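Local coordinates for Lmo1340 protein (Listeria monocytogenes, PDB 4NLM), which is of unknown function but belongs to the YqgU-like family of six-bladed beta propellers and is probably a lipoprotein carried at the bacterial surface, at residues 61-64 with 69-72; 74-79 with 353-358; 247-250 with 254-257. All blocks are in the same frame, centred on the assembly; numbering follows the deposited sequence.

Contact 1. Residues 61-64 with 69-72; sequences LQTK and TYFE
Q62 and F71 face each other in a non-hydrogen-bonded pair of two antiparallel strands, and their side chains make the tight part of the contact. Both run the same way, side by side, with the Q62 amide turned about 50° from the plane of the F71 ring. Q62 CG lies 3.5 Å from F71 CE1. Its extended chain, with CG opposite the backbone N (chi1 -176°), runs methylenes and amide alike along the CE1 and CZ side of the ring, OE1 approaching obliquely. T69 joins them, its CG2 3.7 Å from Q62 CG. Beyond, I91 and V94 of the neighbouring strand 90-96 cover this buried side. One water links Q62 NE2, from which it accepts, to T69 OG1, to which it donates over 2.8 Å. A threonine therefore suits the spot, offering a methyl to the glutamine chain and a hydroxyl to the water. At the solvent end K64 passes T69 OG1 with its CG and CD, and the rest of its extended chain leads away.

The other side is looser. Few side-chain atoms meet directly: L61 CD2 comes within 3.6 Å of E72 OE1, and T63 OG1 within 3.7 Å of Y70 CB. I42 covers L61 and T63, while Y70 and E72 are partly exposed. A second water lies 2.7 Å from T63 OG1 and within bonding reach of Y70 O and E72 OE1, without protons enough for every acceptor around it.

Between the two sides the backbones of L61 with E72, and of T63 with Y70, exchange paired hydrogen bonds, as in any antiparallel beta hairpin, here the middle two strands of a four-stranded propeller blade.

Contact 2. Residues 74-79 with 353-358; sequences LNIYNE and YNLINT
L74 CD2 rests 3.8 Å from I356 CD1, the two side chains meeting at a slant, and the same CD2 lies 4.2 Å from L355 CD1. L355 CD1 also lies 4.0 Å from I76 CG2. Aliphatic carbons, mostly methyls, thus make the contact. L355 holds CG opposite its backbone N (chi1 176°), which brings CD1 across to both L74 and I76. Branched aliphatic residues suit the place because all four are buried and their side chains have no polar group that would need a partner there. V59 lies against L74, I76 and L355, and V40 against L74 and I356. Within 74-79, I76 CG1 sits 3.7 Å above the centre of the Y77 ring.

The blades of the propeller meet here: strand 40-41, near the N-terminus, pairs parallel with 352-357 at the C-terminal end, much like the Velcro closure of such rings, and L74 belongs to the next blade.

No hydrogen bond crosses between the segments. Within 74-79, where the chain turns after its strand, N75 OD1 accepts from Y77 N at 2.8 Å, forming an Asx turn, and from N78 N at 3.0 Å, the two donors coming from opposite faces of the amide. Asparagine suits this job, its short side chain placing an acceptor beside the following NH groups.

Contact 3. Residues 247-250 with 254-257; sequences DFRT and QNFF
F248 is met by two residues of the opposite strand at once. Its backbone N bonds to F257 O, while its O accepts from F256 N over 2.8 Å. Against its side chain, F256 turns one ring face to F248 CB, a CH-pi contact 4.1 Å from CB to the ring centroid. The chi1 of F256, 69°, places its ring beside the F248 carbonyl with that face toward CB. F257 runs alongside F248 and in the same direction, its CD2 4.0 Å from F248 CD1, and its carbonyl oxygen lies at the F248 ring edge, in plane. Phenylalanine suits this side because its ring offers a face to a CB and an edge to a neighbouring ring or carbonyl.

On the opposite side N255 ND2 donates to D247 OD2 over 3.1 Å, lying well above the carboxylate plane (75° out of it) although the acceptor is close to the amide plane. The same ND2 packs over a face of the R249 guanidinium, toward its rim and 3.6 Å from NH2, without bonding to it. Asparagine is short enough to fit between the two charged chains. Towards the turn, T250 N reaches Q254 O over 2.8 Å.

Further out, S258 holds D247 OD1 by its hydroxyl, which fixes the carboxylate from its other oxygen, and T235 makes a weak bond to R249 NH1. F284 meets the F248 ring edge-to-face, and P309 packs on both F256 and F257, with K312 bonding to F256 O.

The one-residue shift, with F256 and F257 both facing F248, is a classic beta bulge. Such a bulge usually accentuates strand twist, consistent with the 128° between the two short segments of this propeller-blade hairpin.

In the fold
Contacts 1 and 2 are neighbours: they share strand 68-75, and L61 CD1 packs 4.1 Å from I356 CD1, joining the blade hairpin to the seam with the next blade. Contact 3 lies across the chain's centre, its centre about 39 Å from that of contact 1. The first two are buried, whereas contact 3 is only partly so. Their chemistry follows their place: contacts 1 and 3 lie within single blades and rest on backbone hydrogen bonds, regular in contact 1 and bulged in contact 3, while contact 2 bridges two blades with aliphatic packing alone. Water mediates at contact 1, and a carboxylate and an amide bond directly at contact 3.

Contact 1. Residues 61-64 with 69-72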
loop_
_atom_site.group_PDB
_atom_site.type_symbol
_atom_site.label_atom_id
_atom_site.label_comp_id
_atom_site.label_asym_id
_atom_site.label_seq_id
_atom_site.Cartn_x
_atom_site.Cartn_y
_atom_site.Cartn_z
ATOM N N LEU A 61 -0.212 10.626 -11.574
ATOM C CA LEU A 61 -0.461 9.935 -12.846
ATOM C C LEU A 61 0.834 9.551 -13.511
ATOM O O LEU A 61 1.709 10.375 -13.709
ATOM C CB LEU A 61 -1.240 10.887 -13.755
ATOM C CG LEU A 61 -1.508 10.407 -15.157
ATOM C CD1 LEU A 61 -2.346 9.129 -15.220
ATOM C CD2 LEU A 61 -2.142 11.499 -16.011
ATOM N N GLN A 62 0.921 8.282 -13.903
ATOM C CA GLN A 62 2.078 7.718 -14.611
ATOM C C GLN A 62 1.653 7.265 -16.006
ATOM O O GLN A 62 0.740 6.457 -16.165
ATOM C CB GLN A 62 2.625 6.548 -13.821
ATOM C CG GLN A 62 3.899 5.940 -14.417
ATOM C CD GLN A 62 4.325 4.709 -13.681
ATOM O OE1 GLN A 62 4.063 4.570 -12.485
ATOM N NE2 GLN A 62 5.044 3.828 -14.367
ATOM N N THR A 63 2.339 7.821 -16.998
ATOM C CA THR A 63 2.109 7.478 -18.407
ATOM C C THR A 63 3.483 7.255 -19.043
ATOM O O THR A 63 4.522 7.588 -18.462
ATOM C CB THR A 63 1.397 8.607 -19.149
ATOM O OG1 THR A 63 2.151 9.821 -19.086
ATOM C CG2 THR A 63 -0.010 8.854 -18.609
ATOM N N LYS A 64 3.482 6.677 -20.241
ATOM C CA LYS A 64 4.737 6.397 -20.949
ATOM C C LYS A 64 4.538 6.528 -22.440
ATOM O O LYS A 64 3.562 6.005 -23.013
ATOM C CB LYS A 64 5.250 4.981 -20.637
ATOM C CG LYS A 64 6.607 4.675 -21.259
ATOM C CD LYS A 64 7.129 3.309 -20.866
ATOM C CE LYS A 64 8.439 3.009 -21.576
ATOM N NZ LYS A 64 8.880 1.606 -21.349
ATOM N N THR A 69 8.898 7.711 -19.361
ATOM C CA THR A 69 7.833 7.651 -18.377
ATOM C C THR A 69 7.679 9.038 -17.807
ATOM O O THR A 69 8.663 9.664 -17.372
ATOM C CB THR A 69 8.136 6.636 -17.273
ATOM O OG1 THR A 69 8.188 5.318 -17.811
ATOM C CG2 THR A 69 7.075 6.669 -16.206
ATOM N N TYR A 70 6.431 9.488 -17.772
ATOM C CA TYR A 70 6.067 10.775 -17.232
ATOM C C TYR A 70 5.251 10.646 -15.958
ATOM O O TYR A 70 4.326 9.849 -15.879
ATOM C CB TYR A 70 5.253 11.595 -18.247
ATOM C CG TYR A 70 6.009 11.900 -19.513
ATOM C CD1 TYR A 70 5.968 11.039 -20.596
ATOM C CD2 TYR A 70 6.762 13.046 -19.631
ATOM C CE1 TYR A 70 6.659 11.307 -21.757
ATOM C CE2 TYR A 70 7.480 13.312 -20.795
ATOM C CZ TYR A 70 7.410 12.445 -21.854
ATOM O OH TYR A 70 8.128 12.710 -23.006
ATOM N N PHE A 71 5.597 11.461 -14.963
ATOM C CA PHE A 71 4.846 11.576 -13.713
ATOM C C PHE A 71 4.255 12.970 -13.658
ATOM O O PHE A 71 4.960 13.959 -13.820
ATOM C CB PHE A 71 5.739 11.293 -12.497
ATOM C CG PHE A 71 6.198 9.880 -12.452
ATOM C CD1 PHE A 71 5.379 8.908 -11.943
ATOM C CD2 PHE A 71 7.435 9.515 -12.934
ATOM C CE1 PHE A 71 5.762 7.604 -11.905
ATOM C CE2 PHE A 71 7.831 8.191 -12.913
ATOM C CZ PHE A 71 6.996 7.233 -12.405
ATOM N N GLU A 72 2.942 13.017 -13.451
ATOM C CA GLU A 72 2.203 14.264 -13.390
ATOM C C GLU A 72 1.251 14.288 -12.200
ATOM O O GLU A 72 0.765 13.240 -11.762
ATOM C CB GLU A 72 1.349 14.432 -14.672
ATOM C CG GLU A 72 2.133 14.588 -15.966
ATOM C CD GLU A 72 1.258 14.492 -17.196
ATOM O OE1 GLU A 72 0.585 13.469 -17.330
ATOM O OE2 GLU A 72 1.274 15.428 -18.016
HETATM O O HOH W 1 6.076 3.648 -17.074
HETATM O O HOH W 2 1.723 11.120 -16.756
#

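Contact 2. Residues 74-79 with 353-358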
loop_
_atom_site.group_PDB
_atom_site.type_symbol
_atom_site.label_atom_id
_atom_site.label_comp_id
_atom_site.label_asym_id
_atom_site.label_seq_id
_atom_site.Cartn_x
_atom_site.Cartn_y
_atom_site.Cartn_z
ATOM N N LEU A 74 -2.447 15.217 -11.418
ATOM C CA LEU A 74 -3.701 15.340 -12.157
ATOM C C LEU A 74 -4.805 15.751 -11.202
ATOM O O LEU A 74 -5.048 15.064 -10.231
ATOM C CB LEU A 74 -4.061 14.009 -12.794
ATOM C CG LEU A 74 -5.476 13.949 -13.400
ATOM C CD1 LEU A 74 -5.626 14.876 -14.593
ATOM C CD2 LEU A 74 -5.814 12.528 -13.779
ATOM N N ASN A 75 -5.446 16.880 -11.487
ATOM C CA ASN A 75 -6.567 17.330 -10.660
ATOM C C ASN A 75 -7.803 16.510 -11.040
ATOM O O ASN A 75 -8.090 16.370 -12.221
ATOM C CB ASN A 75 -6.812 18.826 -10.899
ATOM C CG ASN A 75 -7.881 19.397 -10.003
ATOM O OD1 ASN A 75 -9.072 19.119 -10.159
ATOM N ND2 ASN A 75 -7.465 20.190 -9.043
ATOM N N ILE A 76 -8.504 15.973 -10.048
ATOM C CA ILE A 76 -9.630 15.069 -10.299
ATOM C C ILE A 76 -10.921 15.750 -10.710
ATOM O O ILE A 76 -11.850 15.066 -11.148
ATOM C CB ILE A 76 -9.909 14.164 -9.088
ATOM C CG1 ILE A 76 -10.550 14.958 -7.938
ATOM C CG2 ILE A 76 -8.652 13.442 -8.618
ATOM C CD1 ILE A 76 -10.834 14.132 -6.696
ATOM N N TYR A 77 -10.967 17.073 -10.570
ATOM C CA TYR A 77 -12.173 17.834 -10.894
ATOM C C TYR A 77 -12.083 18.658 -12.167
ATOM O O TYR A 77 -13.084 18.818 -12.861
ATOM C CB TYR A 77 -12.549 18.784 -9.740
ATOM C CG TYR A 77 -12.863 18.089 -8.438
ATOM C CD1 TYR A 77 -13.907 17.172 -8.360
ATOM C CD2 TYR A 77 -12.131 18.340 -7.286
ATOM C CE1 TYR A 77 -14.207 16.529 -7.176
ATOM C CE2 TYR A 77 -12.433 17.704 -6.093
ATOM C CZ TYR A 77 -13.464 16.796 -6.049
ATOM O OH TYR A 77 -13.768 16.156 -4.868
ATOM N N ASN A 78 -10.905 19.164 -12.494
ATOM C CA ASN A 78 -10.796 20.056 -13.636
ATOM C C ASN A 78 -9.813 19.621 -14.727
ATOM O O ASN A 78 -9.559 20.377 -15.664
ATOM C CB ASN A 78 -10.525 21.478 -13.125
ATOM C CG ASN A 78 -9.181 21.596 -12.435
ATOM O OD1 ASN A 78 -8.253 20.887 -12.780
ATOM N ND2 ASN A 78 -9.079 22.493 -11.452
ATOM N N GLU A 79 -9.230 18.432 -14.562
ATOM C CA GLU A 79 -8.357 17.804 -15.568
ATOM C C GLU A 79 -7.021 18.484 -15.751
ATOM O O GLU A 79 -6.282 18.120 -16.650
ATOM C CB GLU A 79 -9.070 17.696 -16.925
ATOM C CG GLU A 79 -10.446 17.039 -16.863
ATOM C CD GLU A 79 -11.179 17.107 -18.194
ATOM O OE1 GLU A 79 -10.531 17.243 -19.252
ATOM O OE2 GLU A 79 -12.420 17.041 -18.190
ATOM N N TYR A 353 -16.910 6.943 -10.170
ATOM C CA TYR A 353 -16.505 7.822 -11.252
ATOM C C TYR A 353 -15.301 7.274 -11.968
ATOM O O TYR A 353 -14.405 6.725 -11.355
ATOM C CB TYR A 353 -16.121 9.178 -10.700
ATOM C CG TYR A 353 -17.212 9.817 -9.901
ATOM C CD1 TYR A 353 -17.333 9.578 -8.538
ATOM C CD2 TYR A 353 -18.110 10.670 -10.506
ATOM C CE1 TYR A 353 -18.350 10.164 -7.802
ATOM C CE2 TYR A 353 -19.139 11.242 -9.792
ATOM C CZ TYR A 353 -19.250 11.005 -8.438
ATOM O OH TYR A 353 -20.283 11.599 -7.746
ATOM N N ASN A 354 -15.267 7.452 -13.272
ATOM C CA ASN A 354 -14.100 7.091 -14.049
ATOM C C ASN A 354 -13.168 8.287 -14.024
ATOM O O ASN A 354 -13.516 9.380 -14.438
ATOM C CB ASN A 354 -14.509 6.795 -15.483
ATOM C CG ASN A 354 -15.349 5.541 -15.609
ATOM O OD1 ASN A 354 -15.150 4.570 -14.895
ATOM N ND2 ASN A 354 -16.284 5.551 -16.546
ATOM N N LEU A 355 -11.988 8.092 -13.464
ATOM C CA LEU A 355 -10.974 9.145 -13.408
ATOM C C LEU A 355 -10.123 9.124 -14.695
ATOM O O LEU A 355 -9.807 10.171 -15.252
ATOM C CB LEU A 355 -10.123 8.970 -12.159
ATOM C CG LEU A 355 -8.959 9.928 -12.010
ATOM C CD1 LEU A 355 -9.440 11.372 -11.981
ATOM C CD2 LEU A 355 -8.221 9.577 -10.734
ATOM N N ILE A 356 -9.726 7.925 -15.108
ATOM C CA ILE A 356 -8.977 7.739 -16.342
ATOM C C ILE A 356 -9.836 6.891 -17.265
ATOM O O ILE A 356 -10.195 5.763 -16.919
ATOM C CB ILE A 356 -7.614 7.018 -16.141
ATOM C CG1 ILE A 356 -6.792 7.661 -15.011
ATOM C CG2 ILE A 356 -6.845 6.978 -17.460
ATOM C CD1 ILE A 356 -6.398 9.087 -15.240
ATOM N N ASN A 357 -10.184 7.449 -18.419
ATOM C CA ASN A 357 -11.038 6.779 -19.383
ATOM C C ASN A 357 -10.228 6.177 -20.486
ATOM O O ASN A 357 -9.340 6.819 -21.038
ATOM C CB ASN A 357 -12.008 7.785 -20.005
ATOM C CG ASN A 357 -13.085 8.238 -19.029
ATOM O OD1 ASN A 357 -13.733 7.414 -18.400
ATOM N ND2 ASN A 357 -13.300 9.540 -18.932
ATOM N N THR A 358 -10.547 4.934 -20.815
ATOM C CA THR A 358 -9.919 4.275 -21.932
ATOM C C THR A 358 -10.751 4.693 -23.152
ATOM O O THR A 358 -11.972 4.721 -23.060
ATOM C CB THR A 358 -10.019 2.741 -21.811
ATOM O OG1 THR A 358 -11.386 2.336 -21.956
ATOM C CG2 THR A 358 -9.497 2.253 -20.476
#

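Contact 3. Residues 247-250 with 254-257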
loop_
_atom_site.group_PDB
_atom_site.type_symbol
_atom_site.label_atom_id
_atom_site.label_comp_id
_atom_site.label_asym_id
_atom_site.label_seq_id
_atom_site.Cartn_x
_atom_site.Cartn_y
_atom_site.Cartn_z
ATOM N N ASP A 247 -8.665 -7.835 13.897
ATOM C CA ASP A 247 -8.550 -7.183 15.194
ATOM C C ASP A 247 -7.826 -5.842 15.044
ATOM O O ASP A 247 -6.888 -5.711 14.253
ATOM C CB ASP A 247 -7.800 -8.044 16.209
ATOM C CG ASP A 247 -8.653 -9.103 16.861
ATOM O OD1 ASP A 247 -9.874 -9.111 16.696
ATOM O OD2 ASP A 247 -8.083 -9.918 17.619
ATOM N N PHE A 248 -8.274 -4.875 15.821
ATOM C CA PHE A 248 -7.734 -3.529 15.835
ATOM C C PHE A 248 -7.171 -3.266 17.218
ATOM O O PHE A 248 -7.875 -3.408 18.226
ATOM C CB PHE A 248 -8.844 -2.540 15.489
ATOM C CG PHE A 248 -9.440 -2.788 14.114
ATOM C CD1 PHE A 248 -10.411 -3.757 13.909
ATOM C CD2 PHE A 248 -8.991 -2.054 13.023
ATOM C CE1 PHE A 248 -10.922 -4.018 12.628
ATOM C CE2 PHE A 248 -9.515 -2.290 11.760
ATOM C CZ PHE A 248 -10.474 -3.270 11.563
ATOM N N ARG A 249 -5.899 -2.890 17.247
ATOM C CA ARG A 249 -5.200 -2.628 18.487
ATOM C C ARG A 249 -4.589 -1.237 18.535
ATOM O O ARG A 249 -4.099 -0.742 17.504
ATOM C CB ARG A 249 -4.064 -3.645 18.643
ATOM C CG ARG A 249 -4.487 -5.024 19.087
ATOM C CD ARG A 249 -3.298 -5.947 19.208
ATOM N NE ARG A 249 -3.630 -7.262 19.763
ATOM C CZ ARG A 249 -4.119 -8.273 19.058
ATOM N NH1 ARG A 249 -4.361 -8.126 17.771
ATOM N NH2 ARG A 249 -4.363 -9.435 19.647
ATOM N N THR A 250 -4.582 -0.628 19.729
ATOM C CA THR A 250 -3.933 0.670 19.906
ATOM C C THR A 250 -2.437 0.438 19.993
ATOM O O THR A 250 -2.006 -0.697 20.183
ATOM C CB THR A 250 -4.338 1.372 21.206
ATOM O OG1 THR A 250 -5.740 1.635 21.196
ATOM C CG2 THR A 250 -3.585 2.687 21.345
ATOM N N GLN A 254 -3.610 -2.491 23.047
ATOM C CA GLN A 254 -4.938 -2.763 23.578
ATOM C C GLN A 254 -5.853 -3.105 22.414
ATOM O O GLN A 254 -6.005 -2.318 21.504
ATOM C CB GLN A 254 -5.530 -1.555 24.283
ATOM C CG GLN A 254 -4.662 -1.045 25.391
ATOM C CD GLN A 254 -5.311 0.076 26.146
ATOM O OE1 GLN A 254 -4.912 1.235 26.022
ATOM N NE2 GLN A 254 -6.342 -0.250 26.915
ATOM N N ASN A 255 -6.451 -4.281 22.472
ATOM C CA ASN A 255 -7.377 -4.738 21.448
ATOM C C ASN A 255 -8.723 -4.049 21.658
ATOM O O ASN A 255 -9.344 -4.266 22.689
ATOM C CB ASN A 255 -7.496 -6.245 21.580
ATOM C CG ASN A 255 -8.034 -6.891 20.340
ATOM O OD1 ASN A 255 -8.801 -6.285 19.594
ATOM N ND2 ASN A 255 -7.642 -8.141 20.113
ATOM N N PHE A 256 -9.155 -3.215 20.708
ATOM C CA PHE A 256 -10.357 -2.405 20.890
ATOM C C PHE A 256 -11.534 -2.716 19.969
ATOM O O PHE A 256 -12.628 -2.157 20.172
ATOM C CB PHE A 256 -10.045 -0.902 20.895
ATOM C CG PHE A 256 -9.602 -0.312 19.591
ATOM C CD1 PHE A 256 -8.280 -0.360 19.188
ATOM C CD2 PHE A 256 -10.504 0.368 18.796
ATOM C CE1 PHE A 256 -7.874 0.245 18.021
ATOM C CE2 PHE A 256 -10.102 0.959 17.612
ATOM C CZ PHE A 256 -8.791 0.899 17.225
ATOM N N PHE A 257 -11.331 -3.551 18.947
ATOM C CA PHE A 257 -12.448 -3.973 18.111
ATOM C C PHE A 257 -12.077 -5.225 17.355
ATOM O O PHE A 257 -10.919 -5.391 16.980
ATOM C CB PHE A 257 -12.859 -2.886 17.116
ATOM C CG PHE A 257 -14.143 -3.179 16.402
ATOM C CD1 PHE A 257 -15.305 -3.345 17.101
ATOM C CD2 PHE A 257 -14.187 -3.325 15.015
ATOM C CE1 PHE A 257 -16.494 -3.627 16.447
ATOM C CE2 PHE A 257 -15.376 -3.564 14.362
ATOM C CZ PHE A 257 -16.535 -3.717 15.079
#